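Local structure of leucine-rich repeat protein (Bacteroides thetaiotaomicron, 4ECN) at residues F591-D603 and E612-L624. The protein is of unknown function but, as an extracellular leucine-rich repeat protein with DUF4458 domains, probably binds other proteins. Sequence-based numbering, arbitrary orientation.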
# COMPACT_ATOMS: atom_id res chain seq x y z
N PHE A 591 26.37 15.46 7.19
CA PHE A 591 26.21 14.45 8.24
C PHE A 591 27.58 14.09 8.81
O PHE A 591 27.72 13.72 9.98
CB PHE A 591 25.54 13.18 7.69
CG PHE A 591 24.09 13.32 7.33
CD1 PHE A 591 23.10 13.14 8.30
CD2 PHE A 591 23.70 13.58 6.03
CE1 PHE A 591 21.75 13.28 7.98
CE2 PHE A 591 22.35 13.71 5.71
CZ PHE A 591 21.38 13.56 6.68
N GLY A 592 28.58 14.19 7.95
CA GLY A 592 29.95 13.83 8.26
C GLY A 592 30.23 12.46 7.71
O GLY A 592 29.30 11.69 7.43
N THR A 593 31.52 12.12 7.60
CA THR A 593 32.04 10.86 7.06
C THR A 593 31.83 9.67 8.02
O THR A 593 32.10 8.53 7.64
CB THR A 593 33.51 11.05 6.74
OG1 THR A 593 34.19 11.50 7.93
CG2 THR A 593 33.73 12.05 5.59
N ASN A 594 31.34 9.92 9.25
CA ASN A 594 31.06 8.88 10.24
C ASN A 594 29.65 8.30 10.03
O ASN A 594 29.31 7.28 10.62
CB ASN A 594 31.22 9.43 11.66
CG ASN A 594 32.66 9.46 12.15
OD1 ASN A 594 33.62 9.03 11.46
ND2 ASN A 594 32.85 9.94 13.36
N VAL A 595 28.84 8.98 9.18
CA VAL A 595 27.52 8.53 8.80
C VAL A 595 27.69 7.81 7.46
O VAL A 595 28.01 8.43 6.44
CB VAL A 595 26.46 9.66 8.76
CG1 VAL A 595 25.16 9.18 8.13
CG2 VAL A 595 26.21 10.21 10.16
N LYS A 596 27.55 6.47 7.51
CA LYS A 596 27.69 5.54 6.39
C LYS A 596 26.30 5.21 5.81
O LYS A 596 25.53 4.47 6.42
CB LYS A 596 28.44 4.26 6.84
CG LYS A 596 29.81 4.48 7.50
CD LYS A 596 30.93 4.74 6.50
CE LYS A 596 32.24 5.12 7.15
NZ LYS A 596 33.31 5.31 6.12
N LEU A 597 25.99 5.77 4.62
CA LEU A 597 24.71 5.54 3.95
C LEU A 597 24.80 4.45 2.91
O LEU A 597 25.74 4.42 2.13
CB LEU A 597 24.18 6.82 3.27
CG LEU A 597 23.65 7.99 4.13
CD1 LEU A 597 22.87 8.96 3.28
CD2 LEU A 597 22.69 7.54 5.20
N THR A 598 23.77 3.59 2.85
CA THR A 598 23.62 2.55 1.82
C THR A 598 22.78 3.12 0.71
O THR A 598 22.99 2.79 -0.47
CB THR A 598 23.01 1.25 2.38
OG1 THR A 598 23.68 0.84 3.59
CG2 THR A 598 23.03 0.13 1.38
N ASP A 599 21.83 3.99 1.07
CA ASP A 599 20.93 4.59 0.11
C ASP A 599 20.81 6.07 0.34
O ASP A 599 20.64 6.52 1.47
CB ASP A 599 19.54 3.93 0.17
CG ASP A 599 19.45 2.60 -0.56
OD1 ASP A 599 19.40 2.62 -1.82
OD2 ASP A 599 19.35 1.55 0.13
N LEU A 600 20.89 6.82 -0.74
CA LEU A 600 20.75 8.27 -0.72
C LEU A 600 20.05 8.68 -1.98
O LEU A 600 20.52 8.36 -3.07
CB LEU A 600 22.11 8.97 -0.53
CG LEU A 600 22.15 10.49 -0.57
CD1 LEU A 600 21.38 11.10 0.59
CD2 LEU A 600 23.58 10.99 -0.64
N LYS A 601 18.87 9.30 -1.83
CA LYS A 601 18.03 9.76 -2.93
C LYS A 601 17.72 11.24 -2.72
O LYS A 601 16.91 11.59 -1.86
CB LYS A 601 16.74 8.92 -3.03
CG LYS A 601 16.92 7.42 -3.30
CD LYS A 601 17.43 7.08 -4.72
CE LYS A 601 17.53 5.59 -4.87
NZ LYS A 601 17.85 5.19 -6.27
N LEU A 602 18.43 12.12 -3.45
CA LEU A 602 18.25 13.56 -3.33
C LEU A 602 17.63 14.15 -4.60
O LEU A 602 17.56 15.37 -4.74
CB LEU A 602 19.61 14.24 -3.03
CG LEU A 602 20.26 13.94 -1.66
CD1 LEU A 602 21.70 14.37 -1.65
CD2 LEU A 602 19.51 14.59 -0.50
N ASP A 603 17.09 13.28 -5.50
CA ASP A 603 16.51 13.67 -6.78
C ASP A 603 15.36 14.67 -6.65
O ASP A 603 14.67 14.70 -5.63
CB ASP A 603 15.99 12.45 -7.53
CG ASP A 603 16.95 11.29 -7.53
OD1 ASP A 603 16.97 10.54 -6.53
OD2 ASP A 603 17.68 11.12 -8.54
N GLU A 612 31.65 18.43 0.50
CA GLU A 612 32.72 17.41 0.29
C GLU A 612 32.71 16.36 1.45
O GLU A 612 33.23 15.24 1.28
CB GLU A 612 34.11 18.08 0.13
CG GLU A 612 35.15 17.26 -0.65
CD GLU A 612 36.20 17.99 -1.49
OE1 GLU A 612 35.89 19.07 -2.05
OE2 GLU A 612 37.30 17.41 -1.70
N ASP A 613 32.05 16.71 2.58
CA ASP A 613 31.87 15.90 3.79
C ASP A 613 30.38 15.57 4.04
O ASP A 613 30.03 15.24 5.18
CB ASP A 613 32.46 16.67 5.00
CG ASP A 613 31.88 18.07 5.29
OD1 ASP A 613 31.24 18.65 4.39
OD2 ASP A 613 32.14 18.60 6.40
N PHE A 614 29.50 15.63 2.98
CA PHE A 614 28.06 15.39 3.11
C PHE A 614 27.81 14.13 3.91
O PHE A 614 27.09 14.17 4.90
CB PHE A 614 27.34 15.30 1.75
CG PHE A 614 25.84 15.13 1.90
CD1 PHE A 614 25.04 16.17 2.38
CD2 PHE A 614 25.23 13.92 1.60
CE1 PHE A 614 23.66 16.00 2.56
CE2 PHE A 614 23.84 13.75 1.77
CZ PHE A 614 23.07 14.79 2.25
N CYS A 615 28.44 13.01 3.49
CA CYS A 615 28.40 11.71 4.15
C CYS A 615 29.46 10.79 3.54
O CYS A 615 30.25 11.18 2.67
CB CYS A 615 27.02 11.07 4.07
SG CYS A 615 26.59 10.44 2.42
N ALA A 616 29.44 9.55 4.04
CA ALA A 616 30.20 8.39 3.62
C ALA A 616 29.21 7.33 3.14
O ALA A 616 27.99 7.52 3.29
CB ALA A 616 31.05 7.89 4.76
N PHE A 617 29.71 6.25 2.53
CA PHE A 617 28.84 5.21 2.00
C PHE A 617 29.30 3.84 2.45
O PHE A 617 30.48 3.67 2.77
CB PHE A 617 28.79 5.30 0.47
CG PHE A 617 28.29 6.63 -0.05
CD1 PHE A 617 26.92 6.90 -0.12
CD2 PHE A 617 29.18 7.63 -0.44
CE1 PHE A 617 26.45 8.15 -0.56
CE2 PHE A 617 28.71 8.87 -0.91
CZ PHE A 617 27.35 9.12 -0.96
N THR A 618 28.35 2.87 2.49
CA THR A 618 28.63 1.48 2.89
C THR A 618 28.99 0.64 1.66
O THR A 618 28.83 1.08 0.52
CB THR A 618 27.45 0.84 3.67
OG1 THR A 618 26.32 0.63 2.84
CG2 THR A 618 27.07 1.62 4.90
N ASP A 619 29.49 -0.58 1.91
CA ASP A 619 29.90 -1.58 0.93
C ASP A 619 28.66 -2.36 0.39
O ASP A 619 28.78 -3.45 -0.19
CB ASP A 619 30.91 -2.54 1.59
CG ASP A 619 30.38 -3.38 2.75
OD1 ASP A 619 29.61 -2.83 3.59
OD2 ASP A 619 30.80 -4.55 2.88
N GLN A 620 27.46 -1.76 0.55
CA GLN A 620 26.20 -2.37 0.16
C GLN A 620 25.43 -1.49 -0.83
O GLN A 620 24.36 -1.90 -1.27
CB GLN A 620 25.32 -2.64 1.41
CG GLN A 620 25.93 -3.48 2.54
CD GLN A 620 26.40 -4.87 2.13
OE1 GLN A 620 25.95 -5.47 1.13
NE2 GLN A 620 27.33 -5.41 2.91
N VAL A 621 25.97 -0.29 -1.17
CA VAL A 621 25.32 0.71 -2.04
C VAL A 621 25.02 0.16 -3.42
O VAL A 621 25.92 -0.35 -4.09
CB VAL A 621 26.15 2.01 -2.20
CG1 VAL A 621 25.51 2.93 -3.23
CG2 VAL A 621 26.33 2.74 -0.87
N GLU A 622 23.77 0.30 -3.87
CA GLU A 622 23.44 -0.11 -5.22
C GLU A 622 23.45 1.15 -6.13
O GLU A 622 24.43 1.35 -6.84
CB GLU A 622 22.12 -0.90 -5.30
CG GLU A 622 21.73 -1.32 -6.72
CD GLU A 622 22.78 -1.97 -7.61
OE1 GLU A 622 23.49 -2.91 -7.16
OE2 GLU A 622 22.88 -1.55 -8.78
N GLY A 623 22.44 2.02 -6.04
CA GLY A 623 22.35 3.24 -6.84
C GLY A 623 21.94 4.45 -6.04
O GLY A 623 20.99 4.41 -5.24
N LEU A 624 22.69 5.55 -6.23
CA LEU A 624 22.49 6.84 -5.57
C LEU A 624 21.83 7.83 -6.53
O LEU A 624 22.14 7.81 -7.73
CB LEU A 624 23.84 7.36 -5.11
CG LEU A 624 24.67 6.45 -4.22
CD1 LEU A 624 26.00 7.08 -3.96
CD2 LEU A 624 23.99 6.18 -2.89
O HOH W 1 21.66 1.67 -2.97
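Ala616 N donates to Val595 O at 3.0 Å. Leu597 N then bonds to Ala616 O, also at 3.0 Å, and Thr618 N closes on Leu597 O at 3.1 Å. This makes a short parallel ladder pairing Lys596 with Ala616 and Leu597 with Phe617. Nearer the start of each segment, Phe591 N grips Phe614 O at 2.7 Å.

Among the aromatics, Phe591 turns its ring edge toward the face of Phe614, a T-shaped pair with planes at 83°. Phe614 CG lies opposite the backbone N (chi1 -177°), which carries the ring inward, where Leu600 CD2 meets CE2 of Phe614 at 3.7 Å. Leu602, whose side chain comes to meet that of Phe614 from the opposite direction, brings CD1 to 4.1 Å from Phe614 CE2. Such inward-facing leucines and phenylalanines, beneath parallel strands of successive turns, form the core of a leucine-rich repeat solenoid. A serine in place of Phe614 takes away the ring that faces Phe591, and would probably leave a gap beside Leu600 and Leu602 and the Phe591 ring less firmly held.

The polar contacts of the later residues begin with two hydroxyls, Thr598 OG1 and Thr618 OG1, hydrogen-bonded at 2.8 Å. A water bridges the backbones, donating to Thr598 O and Asp599 OD1 and accepting from Glu622 N. Lys601 NZ reaches the backbone Gly623 O weakly, its salt bridge being with Asp393; Asp599 likewise pairs with Lys388.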